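Local coordinates for protein ribose 5-phosphate isomerase (Giardia lamblia, PDB 3S5P) that probably interconverts ribose 5-phosphate and ribulose 5-phosphate in the pentose phosphate pathway, as an isomerase of the RpiB type, at residues 104-109 with 124-129; 111-116 with 141-146. All coordinates share one frame; numbering follows the deposited sequence.

Contact 1: 104-109 with 124-129; sequences CALCST and ALALGG
Between these two segments, Ala105 is the residue that makes the hydrogen bonds joining strand 104-106 to strand 124-128. Its N-H goes to the carbonyl of Ala124, N to O 3.0 Å, and its own O receives the N-H of Ala126 at 2.9 Å. Both bonds are close to straight. Arg103 continues the ladder with a backbone bond to Ala124. The strands run parallel in a right-handed beta-alpha-beta unit closed by helix 110-118, their short axes 28° apart. CA-H groups add to the pairing, that of Cys104 meeting Ala124 O.

Cys104 can be followed outward. Its CB lies 3.8 Å from Ala124 CB, directly across the bridge. The next bond swings SG away from its own backbone N (chi1 -180°) and forward along the sheet, where it settles 3.7 Å from the methyl CB of Ala126 and still touches Ala124 CB. The sulfur thus spans two small residues of the partner strand, on the face that helix 90-97 covers with Ser93 and Ala96. Farther along this face, Leu106 lays CD1 over the carbonyl of Ala126, and beyond it the same side chain meets Leu106 of the second subunit.

On the other face Leu125 reaches back across to strand 104-106. Its CD1 comes 3.5 Å from Ala105 O and equally close to Cys107 SG; Ile140 of helix 134-146 backs both groups, and Phe144 backs Leu125 as well. Cys107 no longer pairs: its N stands 3.6 Å from Ala126 O, and no hydrogen bond forms there.

Backbone bonds thus pair amide groups of the strands while buried methyls and sulfur pack on both faces, so the joint carries no charge where the sheet of this Rossmann-like fold reaches the subunit interface.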
loop_
_atom_site.group_PDB
_atom_site.type_symbol
_atom_site.label_atom_id
_atom_site.label_comp_id
_atom_site.label_asym_id
_atom_site.label_seq_id
_atom_site.Cartn_x
_atom_site.Cartn_y
_atom_site.Cartn_z
ATOM N N CYS A 104 7.093 -2.205 -1.747
ATOM C CA CYS A 104 6.205 -3.046 -0.991
ATOM C C CYS A 104 4.753 -2.715 -1.296
ATOM O O CYS A 104 4.303 -1.556 -1.210
ATOM C CB CYS A 104 6.521 -2.966 0.503
ATOM S SG CYS A 104 5.487 -3.978 1.568
ATOM N N ALA A 105 4.042 -3.765 -1.675
ATOM C CA ALA A 105 2.675 -3.683 -2.125
ATOM C C ALA A 105 1.800 -4.299 -1.038
ATOM O O ALA A 105 1.952 -5.471 -0.726
ATOM C CB ALA A 105 2.539 -4.463 -3.414
ATOM N N LEU A 106 0.917 -3.501 -0.444
ATOM C CA LEU A 106 -0.116 -4.029 0.443
ATOM C C LEU A 106 -1.345 -4.347 -0.421
ATOM O O LEU A 106 -2.006 -3.452 -0.950
ATOM C CB LEU A 106 -0.469 -2.988 1.504
ATOM C CG LEU A 106 -1.659 -3.317 2.413
ATOM C CD1 LEU A 106 -1.448 -4.664 3.105
ATOM C CD2 LEU A 106 -1.911 -2.189 3.385
ATOM N N CYS A 107 -1.659 -5.624 -0.549
ATOM C CA CYS A 107 -2.649 -6.095 -1.515
ATOM C C CYS A 107 -3.842 -6.704 -0.812
ATOM O O CYS A 107 -3.657 -7.418 0.165
ATOM C CB CYS A 107 -2.013 -7.208 -2.336
ATOM S SG CYS A 107 -0.709 -6.604 -3.436
ATOM N N SER A 108 -5.058 -6.486 -1.316
ATOM C CA SER A 108 -6.186 -7.177 -0.697
ATOM C C SER A 108 -6.975 -7.971 -1.738
ATOM O O SER A 108 -8.001 -8.592 -1.410
ATOM C CB SER A 108 -7.093 -6.200 0.037
ATOM O OG SER A 108 -7.619 -5.351 -0.936
ATOM N N THR A 109 -6.508 -7.944 -2.998
ATOM C CA THR A 109 -7.134 -8.737 -4.053
ATOM C C THR A 109 -6.050 -9.302 -4.908
ATOM O O THR A 109 -4.907 -8.835 -4.835
ATOM C CB THR A 109 -8.061 -7.889 -4.944
ATOM O OG1 THR A 109 -7.290 -6.829 -5.545
ATOM C CG2 THR A 109 -9.215 -7.327 -4.113
ATOM N N ALA A 124 8.251 -6.826 -2.534
ATOM C CA ALA A 124 7.791 -7.189 -1.196
ATOM C C ALA A 124 6.286 -7.180 -1.225
ATOM O O ALA A 124 5.682 -6.287 -1.821
ATOM C CB ALA A 124 8.310 -6.212 -0.151
ATOM N N LEU A 125 5.671 -8.188 -0.619
ATOM C CA LEU A 125 4.231 -8.220 -0.500
ATOM C C LEU A 125 3.906 -8.089 0.987
ATOM O O LEU A 125 4.451 -8.842 1.804
ATOM C CB LEU A 125 3.702 -9.558 -1.031
ATOM C CG LEU A 125 2.202 -9.853 -0.822
ATOM C CD1 LEU A 125 1.330 -8.844 -1.592
ATOM C CD2 LEU A 125 1.839 -11.279 -1.240
ATOM N N ALA A 126 3.039 -7.147 1.342
ATOM C CA ALA A 126 2.542 -7.061 2.715
ATOM C C ALA A 126 1.146 -7.624 2.795
ATOM O O ALA A 126 0.298 -7.289 1.970
ATOM C CB ALA A 126 2.554 -5.635 3.211
ATOM N N LEU A 127 0.906 -8.480 3.783
ATOM C CA LEU A 127 -0.426 -8.997 4.034
ATOM C C LEU A 127 -0.877 -8.729 5.481
ATOM O O LEU A 127 -0.088 -8.801 6.405
ATOM C CB LEU A 127 -0.473 -10.490 3.744
ATOM C CG LEU A 127 -0.227 -10.943 2.304
ATOM C CD1 LEU A 127 0.075 -12.403 2.298
ATOM C CD2 LEU A 127 -1.448 -10.622 1.397
ATOM N N GLY A 128 -2.147 -8.416 5.671
ATOM C CA GLY A 128 -2.680 -8.151 7.001
ATOM C C GLY A 128 -3.370 -9.398 7.519
ATOM O O GLY A 128 -4.478 -9.701 7.080
ATOM N N GLY A 129 -2.725 -10.118 8.444
ATOM C CA GLY A 129 -3.317 -11.321 9.077
ATOM C C GLY A 129 -4.636 -11.030 9.796
ATOM O O GLY A 129 -5.504 -11.899 9.904
#

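Contact 2: 111-116 with 141-146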
loop_
_atom_site.group_PDB
_atom_site.type_symbol
_atom_site.label_atom_id
_atom_site.label_comp_id
_atom_site.label_asym_id
_atom_site.label_seq_id
_atom_site.Cartn_x
_atom_site.Cartn_y
_atom_site.Cartn_z
ATOM N N TYR A 111 -6.019 -8.992 -8.115
ATOM C CA TYR A 111 -5.777 -7.907 -9.062
ATOM C C TYR A 111 -4.706 -6.906 -8.572
ATOM O O TYR A 111 -3.807 -6.559 -9.330
ATOM C CB TYR A 111 -7.109 -7.189 -9.409
ATOM C CG TYR A 111 -6.909 -6.098 -10.404
ATOM C CD1 TYR A 111 -6.746 -6.391 -11.764
ATOM C CD2 TYR A 111 -6.829 -4.775 -9.986
ATOM C CE1 TYR A 111 -6.535 -5.361 -12.705
ATOM C CE2 TYR A 111 -6.601 -3.761 -10.866
ATOM C CZ TYR A 111 -6.454 -4.054 -12.230
ATOM O OH TYR A 111 -6.268 -3.043 -13.091
ATOM N N ASP A 112 -4.841 -6.422 -7.331
ATOM C CA ASP A 112 -3.790 -5.683 -6.618
ATOM C C ASP A 112 -2.417 -6.368 -6.818
ATOM O O ASP A 112 -1.445 -5.730 -7.229
ATOM C CB ASP A 112 -4.089 -5.696 -5.106
ATOM C CG ASP A 112 -5.039 -4.602 -4.670
ATOM O OD1 ASP A 112 -5.390 -3.709 -5.506
ATOM O OD2 ASP A 112 -5.431 -4.628 -3.467
ATOM N N ALA A 113 -2.352 -7.665 -6.517
ATOM C CA ALA A 113 -1.095 -8.433 -6.645
ATOM C C ALA A 113 -0.539 -8.436 -8.064
ATOM O O ALA A 113 0.665 -8.236 -8.274
ATOM C CB ALA A 113 -1.269 -9.871 -6.137
ATOM N N GLU A 114 -1.428 -8.669 -9.023
ATOM C CA GLU A 114 -1.103 -8.616 -10.432
ATOM C C GLU A 114 -0.588 -7.221 -10.824
ATOM O O GLU A 114 0.424 -7.111 -11.483
ATOM C CB GLU A 114 -2.352 -8.952 -11.244
ATOM C CG GLU A 114 -2.103 -9.314 -12.678
ATOM C CD GLU A 114 -3.417 -9.371 -13.477
ATOM O OE1 GLU A 114 -3.431 -8.924 -14.629
ATOM O OE2 GLU A 114 -4.453 -9.855 -12.945
ATOM N N MET A 115 -1.266 -6.162 -10.405
ATOM C CA MET A 115 -0.790 -4.822 -10.778
ATOM C C MET A 115 0.505 -4.457 -10.043
ATOM O O MET A 115 1.400 -3.865 -10.634
ATOM C CB MET A 115 -1.890 -3.769 -10.585
ATOM C CG MET A 115 -3.126 -4.009 -11.461
ATOM S SD MET A 115 -2.786 -4.149 -13.253
ATOM C CE MET A 115 -2.791 -5.905 -13.480
ATOM N N ALA A 116 0.635 -4.862 -8.778
ATOM C CA ALA A 116 1.885 -4.619 -8.014
ATOM C C ALA A 116 3.133 -5.118 -8.725
ATOM O O ALA A 116 4.182 -4.516 -8.633
ATOM C CB ALA A 116 1.820 -5.240 -6.590
ATOM N N LEU A 141 -0.862 -14.101 -2.813
ATOM C CA LEU A 141 0.491 -14.569 -2.874
ATOM C C LEU A 141 0.750 -15.291 -4.200
ATOM O O LEU A 141 1.748 -15.046 -4.875
ATOM C CB LEU A 141 0.764 -15.549 -1.714
ATOM C CG LEU A 141 2.141 -16.227 -1.808
ATOM C CD1 LEU A 141 3.290 -15.194 -1.697
ATOM C CD2 LEU A 141 2.332 -17.367 -0.810
ATOM N N SER A 142 -0.110 -16.254 -4.533
ATOM C CA SER A 142 0.108 -17.033 -5.757
ATOM C C SER A 142 0.132 -16.136 -7.015
ATOM O O SER A 142 0.936 -16.345 -7.931
ATOM C CB SER A 142 -0.928 -18.161 -5.858
ATOM O OG SER A 142 -1.367 -18.320 -7.185
ATOM N N ARG A 143 -0.731 -15.128 -7.068
ATOM C CA ARG A 143 -0.727 -14.189 -8.204
ATOM C C ARG A 143 0.497 -13.260 -8.160
ATOM O O ARG A 143 1.116 -12.986 -9.189
ATOM C CB ARG A 143 -2.024 -13.396 -8.261
ATOM C CG ARG A 143 -2.100 -12.377 -9.380
ATOM C CD ARG A 143 -2.181 -13.025 -10.744
ATOM N NE ARG A 143 -3.175 -14.075 -10.680
ATOM C CZ ARG A 143 -4.473 -13.899 -10.897
ATOM N NH1 ARG A 143 -4.969 -12.695 -11.236
ATOM N NH2 ARG A 143 -5.275 -14.947 -10.800
ATOM N N PHE A 144 0.882 -12.830 -6.962
ATOM C CA PHE A 144 2.114 -12.040 -6.778
ATOM C C PHE A 144 3.355 -12.819 -7.302
ATOM O O PHE A 144 4.231 -12.251 -7.967
ATOM C CB PHE A 144 2.264 -11.661 -5.287
ATOM C CG PHE A 144 3.402 -10.708 -4.986
ATOM C CD1 PHE A 144 3.211 -9.327 -5.024
ATOM C CD2 PHE A 144 4.653 -11.189 -4.589
ATOM C CE1 PHE A 144 4.237 -8.434 -4.702
ATOM C CE2 PHE A 144 5.705 -10.276 -4.263
ATOM C CZ PHE A 144 5.480 -8.897 -4.334
ATOM N N LEU A 145 3.422 -14.123 -7.030
ATOM C CA LEU A 145 4.648 -14.882 -7.339
ATOM C C LEU A 145 4.742 -15.255 -8.812
ATOM O O LEU A 145 5.841 -15.480 -9.337
ATOM C CB LEU A 145 4.760 -16.122 -6.444
ATOM C CG LEU A 145 4.954 -15.955 -4.926
ATOM C CD1 LEU A 145 5.121 -17.356 -4.273
ATOM C CD2 LEU A 145 6.124 -15.024 -4.521
ATOM N N SER A 146 3.596 -15.313 -9.491
ATOM C CA SER A 146 3.595 -15.768 -10.884
ATOM C C SER A 146 3.457 -14.646 -11.908
ATOM O O SER A 146 3.444 -14.913 -13.098
ATOM C CB SER A 146 2.504 -16.812 -11.115
ATOM O OG SER A 146 1.211 -16.248 -10.969
#
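Glu114 and Arg143 extend in the same direction, flank to flank, along one side of two nearly parallel helices. The aliphatic part of the arginine does most of the touching: Arg143 CG packs 3.9 Å from Glu114 CB, and its CD carries on beside CB and CG of the glutamate. Glu114 leaves its helix with CG anti to the backbone N and stays extended, whereas the arginine bends at chi2 and chi3; the bends carry NE outward and bring NH1 round to the carboxylate. There NH1 meets OE2 at 3.4 Å. The carboxylate oxygen sits at the edge of the guanidinium, near its plane, yet the two flat groups are turned 56° from each other and the N-H points poorly, with 130° at the hydrogen. This is a salt bridge with only a weak hydrogen bond in it. The other oxygen, Glu114 OE1, makes a long, weak ion pair with Lys118 one turn on, so the carboxylate's charge is probably shared between two cations, each bound weakly to it.

Deeper in, Ala113 puts just a methyl between the helices, whose short axes come within 7.9 Å of each other. Its CB is directed at the partner and lies 3.8 Å from the backbone N of Phe144 and 4.1 Å from Phe144 CB. The phenyl ring turns off past it toward the sheet and presents its edge to Ala116, CE1 standing 4.4 Å from the methyl CB.

The short axes differ by 18° in direction. Helices 110-118 and 134-146 are neighbours on one side of the parallel sheet; Phe144 also rests on Cys81 of strand 81-86 and on Ala122 in the loop before strand 124-128, while Ala116 packs on Ile90 of the second subunit.

How the contacts relate
Contact 1 joins strands 104-106 and 124-128 within the sheet; contact 2 joins two helices that cover one side of it. Helix 110-118 ties them together, being the crossover between the strands of contact 1 and one partner in contact 2. They meet where Ala105 packs on Ala116 and where the Phe144 ring reaches Ala124 O. Both are largely buried and both border the second subunit, but contact 1 lies nearer the chain centre. Its polar links are straight backbone bonds, whereas contact 2 grades from apolar packing on the sheet side to a weak salt bridge between partly exposed residues.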